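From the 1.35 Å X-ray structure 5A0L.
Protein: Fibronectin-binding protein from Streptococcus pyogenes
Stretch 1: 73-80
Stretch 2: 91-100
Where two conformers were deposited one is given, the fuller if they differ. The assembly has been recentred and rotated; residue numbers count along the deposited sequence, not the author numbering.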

ATOM      1  N   GLY A  73      13.407  -0.028  -2.462  1.00 15.06           N
ATOM      2  CA  GLY A  73      12.756  -1.291  -2.643  1.00 14.93           C
ATOM      3  C   GLY A  73      13.554  -2.214  -3.544  1.00 15.23           C
ATOM      4  O   GLY A  73      14.208  -1.756  -4.482  1.00 17.72           O
ATOM      5  N   SER A  74      13.479  -3.500  -3.231  1.00 13.87           N
ATOM      6  CA  SER A  74      14.101  -4.581  -4.013  1.00 14.20           C
ATOM      7  C   SER A  74      13.475  -5.872  -3.557  1.00 14.17           C
ATOM      8  O   SER A  74      12.842  -5.910  -2.490  1.00 14.81           O
ATOM      9  CB  SER A  74      15.610  -4.671  -3.742  1.00 15.81           C
ATOM     10  OG  SER A  74      15.875  -5.019  -2.376  1.00 18.09           O
ATOM     11  N   GLY A  75      13.725  -6.977  -4.263  1.00 14.99           N
ATOM     12  CA  GLY A  75      13.190  -8.231  -3.781  1.00 15.51           C
ATOM     13  C   GLY A  75      13.727  -8.604  -2.407  1.00 14.31           C
ATOM     14  O   GLY A  75      12.968  -9.093  -1.583  1.00 15.24           O
ATOM     15  N   SER A  76      15.012  -8.342  -2.161  1.00 14.61           N
ATOM     16  CA  SER A  76      15.617  -8.568  -0.842  0.50 15.31           C
ATOM     17  C   SER A  76      14.935  -7.770   0.267  1.00 15.37           C
ATOM     18  O   SER A  76      14.621  -8.284   1.333  1.00 16.34           O
ATOM     19  CB  SER A  76      17.070  -8.157  -0.869  0.50 14.81           C
ATOM     20  OG  SER A  76      17.619  -8.401   0.402  0.50 17.47           O
ATOM     21  N   ALA A  77      14.733  -6.473   0.012  1.00 14.53           N
ATOM     22  CA  ALA A  77      14.104  -5.617   1.006  1.00 14.03           C
ATOM     23  C   ALA A  77      12.655  -6.029   1.215  1.00 14.27           C
ATOM     24  O   ALA A  77      12.151  -5.984   2.344  1.00 15.29           O
ATOM     25  CB  ALA A  77      14.189  -4.173   0.576  1.00 15.68           C
ATOM     26  N   PHE A  78      11.956  -6.337   0.126  1.00 13.39           N
ATOM     27  CA  PHE A  78      10.583  -6.759   0.278  1.00 14.05           C
ATOM     28  C   PHE A  78      10.483  -8.009   1.131  1.00 15.27           C
ATOM     29  O   PHE A  78       9.577  -8.158   1.944  1.00 20.18           O
ATOM     30  CB  PHE A  78       9.903  -6.948  -1.076  1.00 14.33           C
ATOM     31  CG  PHE A  78       9.765  -5.689  -1.921  1.00 13.59           C
ATOM     32  CD1 PHE A  78       9.769  -4.426  -1.387  1.00 14.11           C
ATOM     33  CD2 PHE A  78       9.572  -5.807  -3.278  1.00 15.34           C
ATOM     34  CE1 PHE A  78       9.604  -3.297  -2.186  1.00 15.17           C
ATOM     35  CE2 PHE A  78       9.440  -4.706  -4.072  1.00 16.20           C
ATOM     36  CZ  PHE A  78       9.437  -3.435  -3.532  1.00 14.91           C
ATOM     37  N   LYS A  79      11.407  -8.950   0.947  1.00 14.58           N
ATOM     38  CA  LYS A  79      11.431 -10.141   1.804  1.00 15.23           C
ATOM     39  C   LYS A  79      11.731  -9.768   3.269  1.00 15.52           C
ATOM     40  O   LYS A  79      10.999 -10.194   4.188  1.00 18.36           O
ATOM     41  CB  LYS A  79      12.409 -11.192   1.259  1.00 17.58           C
ATOM     42  CG  LYS A  79      12.738 -12.383   2.158  1.00 25.46           C
ATOM     43  CD  LYS A  79      11.599 -13.268   2.550  1.00 30.82           C
ATOM     44  CE  LYS A  79      12.080 -14.382   3.502  1.00 42.02           C
ATOM     45  NZ  LYS A  79      10.964 -15.181   4.087  1.00 56.35           N
ATOM     46  N   SER A  80      12.789  -8.968   3.471  1.00 14.57           N
ATOM     47  CA  SER A  80      13.310  -8.712   4.814  1.00 16.13           C
ATOM     48  C   SER A  80      12.350  -7.923   5.692  1.00 16.03           C
ATOM     49  O   SER A  80      12.344  -8.094   6.917  1.00 19.09           O
ATOM     50  CB  SER A  80      14.643  -7.955   4.708  1.00 20.95           C
ATOM     51  OG  SER A  80      15.615  -8.851   4.228  1.00 26.93           O
TER
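Stretch 2, residues 91-100: NLDKLEKNIL

Stretch 2 is helical from Leu92 to Leu100, with Asn91 as its N-cap: Asn91 OD1 accepts a hydrogen bond from Lys94 N at 2.9 Å. Stretch 1 becomes helical at Gly75. The two helices run nearly perpendicular, with 86° between their N-to-C directions, and their axes approach to 8.3 Å. Both helices continue later in the chain.

Gly73 lies in the loop before the first helix and makes no contact with stretch 2. Ser74 is the N-cap of that helix. Ser74 OG accepts from Ala77 N at 3.0 Å. The CA-to-CB bond points away overall, yet Ser74 CB still lies 4.0 Å from Glu96 OE1. Ser74 CA lies 3.5 Å from Glu96 OE1.

Gly75 is the closest backbone approach: Gly75 CA is 4.4 Å from Glu96 CA. Gly75 N donates a hydrogen bond to Glu96 OE1 at 2.9 Å. The extended Glu96 side chain, with chi1 and chi2 both t, thus reaches an amide in the first turn of the crossing helix, where the helix does not supply its usual carbonyl acceptor. Gly75 CA also makes a CH···O contact with Leu92 O at 3.4 Å. The absence of a side chain matters here, because an ideal CB on Gly75 would lie 2.2 Å from Leu92 O, a clash.

Ser76 points away; Ser76 CA lies 4.3 Å from Leu92 CD1. Ala77 is out of reach.

Phe78 points toward stretch 2 and has the largest area covered in stretch 1. Phe78 CB is 4.0 Å from Leu95 CD2, and Phe78 CD2 is 3.7 Å from Ile99 CD1. Ile99 CG2 sits over one ring face, 4.2 Å from the centroid of the Phe78 ring. Glu96 CA lies at the ring edge, 3.9 Å from Phe78 CD2.

Lys79 CB packs 3.9 Å from Leu92 CD2, while the end of the Lys79 side chain leads away. Ser80 makes no contact with stretch 2.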

ATOM      1  N   ASN A  91      12.153 -17.313  -5.059  1.00 16.33           N
ATOM      2  CA  ASN A  91      12.517 -16.386  -6.112  1.00 16.02           C
ATOM      3  C   ASN A  91      12.169 -14.953  -5.680  1.00 15.14           C
ATOM      4  O   ASN A  91      11.005 -14.491  -5.797  1.00 17.08           O
ATOM      5  CB  ASN A  91      11.797 -16.771  -7.412  1.00 17.77           C
ATOM      6  CG  ASN A  91      12.255 -15.957  -8.588  1.00 20.42           C
ATOM      7  OD1 ASN A  91      12.747 -14.840  -8.433  1.00 19.46           O
ATOM      8  ND2 ASN A  91      12.093 -16.512  -9.790  1.00 27.41           N
ATOM      9  N   LEU A  92      13.180 -14.221  -5.210  1.00 15.80           N
ATOM     10  CA  LEU A  92      12.959 -12.862  -4.752  1.00 16.81           C
ATOM     11  C   LEU A  92      12.839 -11.877  -5.908  1.00 15.94           C
ATOM     12  O   LEU A  92      12.181 -10.827  -5.749  1.00 15.86           O
ATOM     13  CB  LEU A  92      14.049 -12.437  -3.779  1.00 18.41           C
ATOM     14  CG  LEU A  92      14.235 -13.319  -2.535  1.00 20.22           C
ATOM     15  CD1 LEU A  92      15.273 -12.754  -1.602  1.00 21.98           C
ATOM     16  CD2 LEU A  92      12.901 -13.546  -1.809  1.00 21.69           C
ATOM     17  N   ASP A  93      13.370 -12.209  -7.085  1.00 17.62           N
ATOM     18  CA  ASP A  93      13.157 -11.363  -8.257  1.00 16.91           C
ATOM     19  C   ASP A  93      11.675 -11.324  -8.661  1.00 15.83           C
ATOM     20  O   ASP A  93      11.124 -10.260  -9.046  1.00 17.33           O
ATOM     21  CB  ASP A  93      13.990 -11.831  -9.428  1.00 20.67           C
ATOM     22  CG  ASP A  93      15.496 -11.611  -9.239  1.00 28.64           C
ATOM     23  OD1 ASP A  93      15.954 -10.925  -8.302  1.00 33.52           O
ATOM     24  OD2 ASP A  93      16.246 -12.105 -10.103  1.00 38.61           O
ATOM     25  N   LYS A  94      11.008 -12.473  -8.546  1.00 15.09           N
ATOM     26  CA  LYS A  94       9.585 -12.581  -8.866  1.00 16.43           C
ATOM     27  C   LYS A  94       8.795 -11.814  -7.805  1.00 14.29           C
ATOM     28  O   LYS A  94       7.799 -11.141  -8.145  1.00 14.83           O
ATOM     29  CB  LYS A  94       9.146 -14.052  -8.929  1.00 17.70           C
ATOM     30  CG  LYS A  94       7.664 -14.307  -9.201  1.00 23.18           C
ATOM     31  CD  LYS A  94       7.248 -15.787  -9.233  1.00 27.90           C
ATOM     32  N   LEU A  95       9.198 -11.917  -6.528  1.00 14.58           N
ATOM     33  CA  LEU A  95       8.540 -11.113  -5.505  1.00 12.73           C
ATOM     34  C   LEU A  95       8.574  -9.617  -5.810  1.00 12.12           C
ATOM     35  O   LEU A  95       7.542  -8.918  -5.729  1.00 13.84           O
ATOM     36  CB  LEU A  95       9.145 -11.386  -4.124  1.00 13.64           C
ATOM     37  CG  LEU A  95       8.564 -10.616  -2.931  1.00 14.35           C
ATOM     38  CD1 LEU A  95       7.106 -10.970  -2.684  1.00 15.59           C
ATOM     39  CD2 LEU A  95       9.405 -10.831  -1.679  1.00 14.68           C
ATOM     40  N   GLU A  96       9.733  -9.138  -6.217  1.00 12.80           N
ATOM     41  CA  GLU A  96       9.906  -7.748  -6.627  1.00 13.14           C
ATOM     42  C   GLU A  96       8.975  -7.386  -7.781  1.00 12.83           C
ATOM     43  O   GLU A  96       8.243  -6.392  -7.711  1.00 13.72           O
ATOM     44  CB  GLU A  96      11.370  -7.451  -6.982  1.00 15.18           C
ATOM     45  CG  GLU A  96      11.667  -6.026  -7.416  1.00 18.45           C
ATOM     46  CD  GLU A  96      13.120  -5.741  -7.738  1.00 23.55           C
ATOM     47  OE1 GLU A  96      14.020  -6.258  -7.049  1.00 24.52           O
ATOM     48  OE2 GLU A  96      13.386  -4.944  -8.652  1.00 36.47           O
ATOM     49  N   LYS A  97       9.000  -8.195  -8.839  1.00 13.53           N
ATOM     50  CA  LYS A  97       8.156  -7.946 -10.015  1.00 14.17           C
ATOM     51  C   LYS A  97       6.687  -7.908  -9.612  1.00 12.95           C
ATOM     52  O   LYS A  97       5.921  -7.051 -10.072  1.00 13.57           O
ATOM     53  CB  LYS A  97       8.368  -9.067 -11.069  1.00 18.10           C
ATOM     54  CG  LYS A  97       7.442  -9.028 -12.309  1.00 20.57           C
ATOM     55  CD  LYS A  97       7.601 -10.236 -13.235  1.00 27.72           C
ATOM     56  CE  LYS A  97       6.863 -11.429 -12.667  1.00 29.30           C
ATOM     57  NZ  LYS A  97       7.006 -12.567 -13.602  1.00 37.48           N
ATOM     58  N   ASN A  98       6.268  -8.835  -8.765  1.00 12.53           N
ATOM     59  CA  ASN A  98       4.895  -8.924  -8.341  1.00 12.86           C
ATOM     60  C   ASN A  98       4.440  -7.655  -7.631  1.00 13.00           C
ATOM     61  O   ASN A  98       3.394  -7.084  -7.950  1.00 14.16           O
ATOM     62  CB  ASN A  98       4.646 -10.161  -7.480  1.00 14.28           C
ATOM     63  CG  ASN A  98       4.646 -11.443  -8.263  1.00 16.32           C
ATOM     64  OD1 ASN A  98       4.394 -11.478  -9.472  1.00 20.99           O
ATOM     65  ND2 ASN A  98       4.877 -12.522  -7.552  1.00 15.43           N
ATOM     66  N   ILE A  99       5.230  -7.202  -6.664  1.00 12.14           N
ATOM     67  CA  ILE A  99       4.857  -6.032  -5.897  1.00 11.58           C
ATOM     68  C   ILE A  99       4.893  -4.774  -6.782  1.00 11.12           C
ATOM     69  O   ILE A  99       3.955  -3.941  -6.682  1.00 11.69           O
ATOM     70  CB  ILE A  99       5.732  -5.918  -4.647  1.00 12.62           C
ATOM     71  CG1 ILE A  99       5.329  -7.033  -3.642  1.00 14.62           C
ATOM     72  CG2 ILE A  99       5.642  -4.533  -4.004  1.00 12.89           C
ATOM     73  CD1 ILE A  99       6.273  -7.271  -2.513  1.00 15.53           C
ATOM     74  N   LEU A 100       5.934  -4.621  -7.600  1.00 10.98           N
ATOM     75  CA  LEU A 100       5.982  -3.449  -8.475  1.00 11.60           C
ATOM     76  C   LEU A 100       4.761  -3.357  -9.386  1.00 11.15           C
ATOM     77  O   LEU A 100       4.203  -2.281  -9.587  1.00 11.63           O
ATOM     78  CB  LEU A 100       7.256  -3.433  -9.296  1.00 13.09           C
ATOM     79  CG  LEU A 100       8.585  -3.286  -8.605  1.00 16.24           C
ATOM     80  CD1 LEU A 100       9.726  -3.368  -9.586  1.00 17.47           C
ATOM     81  CD2 LEU A 100       8.668  -2.032  -7.814  1.00 19.19           C
TER